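Local coordinates for protein citryl-spermidine/3,4-dihydroxybenzoyl-citryl-spermidine:spermidine ligase (Bacillus anthracis, PDB 3TO3) that catalyses the ATP-dependent condensation of spermidine with citryl-spermidine intermediates in the biosynthesis of the siderophore petrobactin, at residues Ala260-Asp265 / Tyr355-Lys360. Residues are numbered along the deposited sequence; the frame is centred on the assembly and turned at random.
Sequences AEDIQD and YDTNKK
Asp262 and Tyr355 meet through a single side-chain hydrogen bond, which ties a short helix to the end of a sheet strand within the IucA/IucC family region. Tyr355 closes strand 345-355 of the large mixed sheet, and the loop that follows leads toward strand 367-371. Asp262 sits on helix 260-264. The phenol is the donor: Tyr355 OH lies 2.8 Å from Asp262 OD1. The oxygen receives it on its anti lone pair, the one facing away from OD2. OD1 stands at the edge of the ring, in the ring plane, and also comes within 3.5 Å of Tyr355 CE2. The carboxylate is strongly turned against the ring, with 75° between the two planes. The CB of Tyr355 already points toward the helix. With CG opposite the backbone N and beside the carbonyl carbon (chi1 -180°), the ring continues in that direction and its hydroxyl reaches Asp262.

Beside this bond the packing is light. The methyl CG2 of Thr357 approaches Asp262 OD1 at 4.4 Å, a loose contact. Glu261 OE1 and Lys359 NZ are 6.1 Å apart, too far for a salt bridge, though their opposite charges may attract weakly; Lys359 NZ instead pairs with Glu126 of the second subunit.

Further out, Ile268 of strand 268-273 touches both Asp262 and Tyr355, and so packs against the two partners of the bond. Asn200 touches Tyr355 and Thr357. The second subunit of the homodimer adds a further salt bridge from its Asp119 to Lys360, so the loop also takes part in the dimer interface. The ATP and magnesium sites lie away from here. Within the loop, Lys359 N makes a weak bond to Thr357 OG1, 3.5 Å long and bent to 143° at the hydrogen.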
loop_
_atom_site.group_PDB
_atom_site.type_symbol
_atom_site.label_atom_id
_atom_site.label_comp_id
_atom_site.label_asym_id
_atom_site.label_seq_id
_atom_site.Cartn_x
_atom_site.Cartn_y
_atom_site.Cartn_z
ATOM N N ALA B 260 15.191 -8.065 -4.620
ATOM C CA ALA B 260 15.815 -8.326 -5.905
ATOM C C ALA B 260 17.339 -8.313 -5.805
ATOM O O ALA B 260 18.010 -9.133 -6.415
ATOM C CB ALA B 260 15.354 -7.305 -6.955
ATOM N N GLU B 261 17.910 -7.398 -5.049
ATOM C CA GLU B 261 19.372 -7.334 -5.045
ATOM C C GLU B 261 20.002 -8.571 -4.342
ATOM O O GLU B 261 21.042 -9.055 -4.738
ATOM C CB GLU B 261 19.856 -5.984 -4.502
ATOM C CG GLU B 261 20.746 -6.060 -3.278
ATOM C CD GLU B 261 20.724 -4.782 -2.429
ATOM O OE1 GLU B 261 19.814 -3.931 -2.626
ATOM O OE2 GLU B 261 21.625 -4.643 -1.562
ATOM N N ASP B 262 19.333 -9.102 -3.334
ATOM C CA ASP B 262 19.755 -10.341 -2.683
ATOM C C ASP B 262 19.570 -11.533 -3.621
ATOM O O ASP B 262 20.365 -12.445 -3.630
ATOM C CB ASP B 262 18.936 -10.588 -1.397
ATOM C CG ASP B 262 18.828 -9.351 -0.521
ATOM O OD1 ASP B 262 19.434 -9.338 0.573
ATOM O OD2 ASP B 262 18.145 -8.382 -0.935
ATOM N N ILE B 263 18.494 -11.554 -4.389
ATOM C CA ILE B 263 18.333 -12.630 -5.355
ATOM C C ILE B 263 19.435 -12.570 -6.410
ATOM O O ILE B 263 20.004 -13.577 -6.780
ATOM C CB ILE B 263 16.932 -12.600 -5.971
ATOM C CG1 ILE B 263 15.909 -13.021 -4.914
ATOM C CG2 ILE B 263 16.846 -13.507 -7.196
ATOM C CD1 ILE B 263 14.451 -12.650 -5.239
ATOM N N GLN B 264 19.748 -11.370 -6.876
ATOM C CA GLN B 264 20.801 -11.163 -7.863
ATOM C C GLN B 264 22.181 -11.698 -7.418
ATOM O O GLN B 264 22.908 -12.308 -8.196
ATOM C CB GLN B 264 20.898 -9.661 -8.206
ATOM C CG GLN B 264 22.289 -9.183 -8.681
ATOM C CD GLN B 264 22.591 -9.702 -10.029
ATOM O OE1 GLN B 264 21.667 -10.079 -10.755
ATOM N NE2 GLN B 264 23.881 -9.748 -10.398
ATOM N N ASP B 265 22.551 -11.414 -6.180
ATOM C CA ASP B 265 23.847 -11.789 -5.655
ATOM C C ASP B 265 23.846 -13.122 -4.882
ATOM O O ASP B 265 24.839 -13.480 -4.259
ATOM C CB ASP B 265 24.515 -10.634 -4.884
ATOM C CG ASP B 265 23.883 -10.372 -3.529
ATOM O OD1 ASP B 265 24.185 -9.316 -2.937
ATOM O OD2 ASP B 265 23.093 -11.213 -3.049
ATOM N N TYR B 355 16.458 -14.287 8.085
ATOM C CA TYR B 355 17.389 -13.591 7.222
ATOM C C TYR B 355 17.115 -12.116 7.459
ATOM O O TYR B 355 16.019 -11.644 7.189
ATOM C CB TYR B 355 17.101 -13.958 5.777
ATOM C CG TYR B 355 18.005 -13.300 4.760
ATOM C CD1 TYR B 355 19.193 -13.908 4.367
ATOM C CD2 TYR B 355 17.659 -12.090 4.170
ATOM C CE1 TYR B 355 20.023 -13.328 3.415
ATOM C CE2 TYR B 355 18.465 -11.510 3.197
ATOM C CZ TYR B 355 19.648 -12.126 2.829
ATOM O OH TYR B 355 20.447 -11.556 1.866
ATOM N N ASP B 356 18.091 -11.413 8.016
ATOM C CA ASP B 356 17.879 -10.067 8.536
ATOM C C ASP B 356 19.034 -9.200 8.109
ATOM O O ASP B 356 20.167 -9.488 8.435
ATOM C CB ASP B 356 17.813 -10.077 10.074
ATOM C CG ASP B 356 17.767 -8.662 10.683
ATOM O OD1 ASP B 356 18.307 -8.454 11.810
ATOM O OD2 ASP B 356 17.178 -7.758 10.040
ATOM N N THR B 357 18.730 -8.119 7.410
ATOM C CA THR B 357 19.737 -7.166 6.983
ATOM C C THR B 357 19.508 -5.808 7.629
ATOM O O THR B 357 18.623 -5.631 8.472
ATOM C CB THR B 357 19.714 -7.003 5.458
ATOM O OG1 THR B 357 18.437 -6.490 5.040
ATOM C CG2 THR B 357 19.956 -8.354 4.796
ATOM N N ASN B 358 20.341 -4.856 7.242
ATOM C CA ASN B 358 20.156 -3.464 7.620
ATOM C C ASN B 358 18.739 -2.964 7.338
ATOM O O ASN B 358 18.065 -2.462 8.245
ATOM C CB ASN B 358 21.151 -2.570 6.854
ATOM C CG ASN B 358 22.492 -2.428 7.561
ATOM O OD1 ASN B 358 22.571 -2.498 8.792
ATOM N ND2 ASN B 358 23.552 -2.212 6.782
ATOM N N LYS B 359 18.271 -3.171 6.103
ATOM C CA LYS B 359 17.206 -2.341 5.541
ATOM C C LYS B 359 16.016 -2.212 6.493
ATOM O O LYS B 359 15.522 -3.203 7.045
ATOM C CB LYS B 359 16.730 -2.885 4.183
ATOM C CG LYS B 359 17.815 -3.179 3.147
ATOM C CD LYS B 359 17.678 -2.297 1.900
ATOM C CE LYS B 359 16.317 -2.433 1.227
ATOM N NZ LYS B 359 15.696 -1.102 0.923
ATOM N N LYS B 360 15.582 -0.968 6.691
ATOM C CA LYS B 360 14.421 -0.640 7.516
ATOM C C LYS B 360 13.127 -1.180 6.932
ATOM O O LYS B 360 12.225 -1.605 7.668
ATOM C CB LYS B 360 14.288 0.876 7.612
ATOM C CG LYS B 360 13.129 1.358 8.475
ATOM C CD LYS B 360 12.781 2.827 8.154
ATOM C CE LYS B 360 14.030 3.694 7.951
ATOM N NZ LYS B 360 13.737 5.118 8.295
#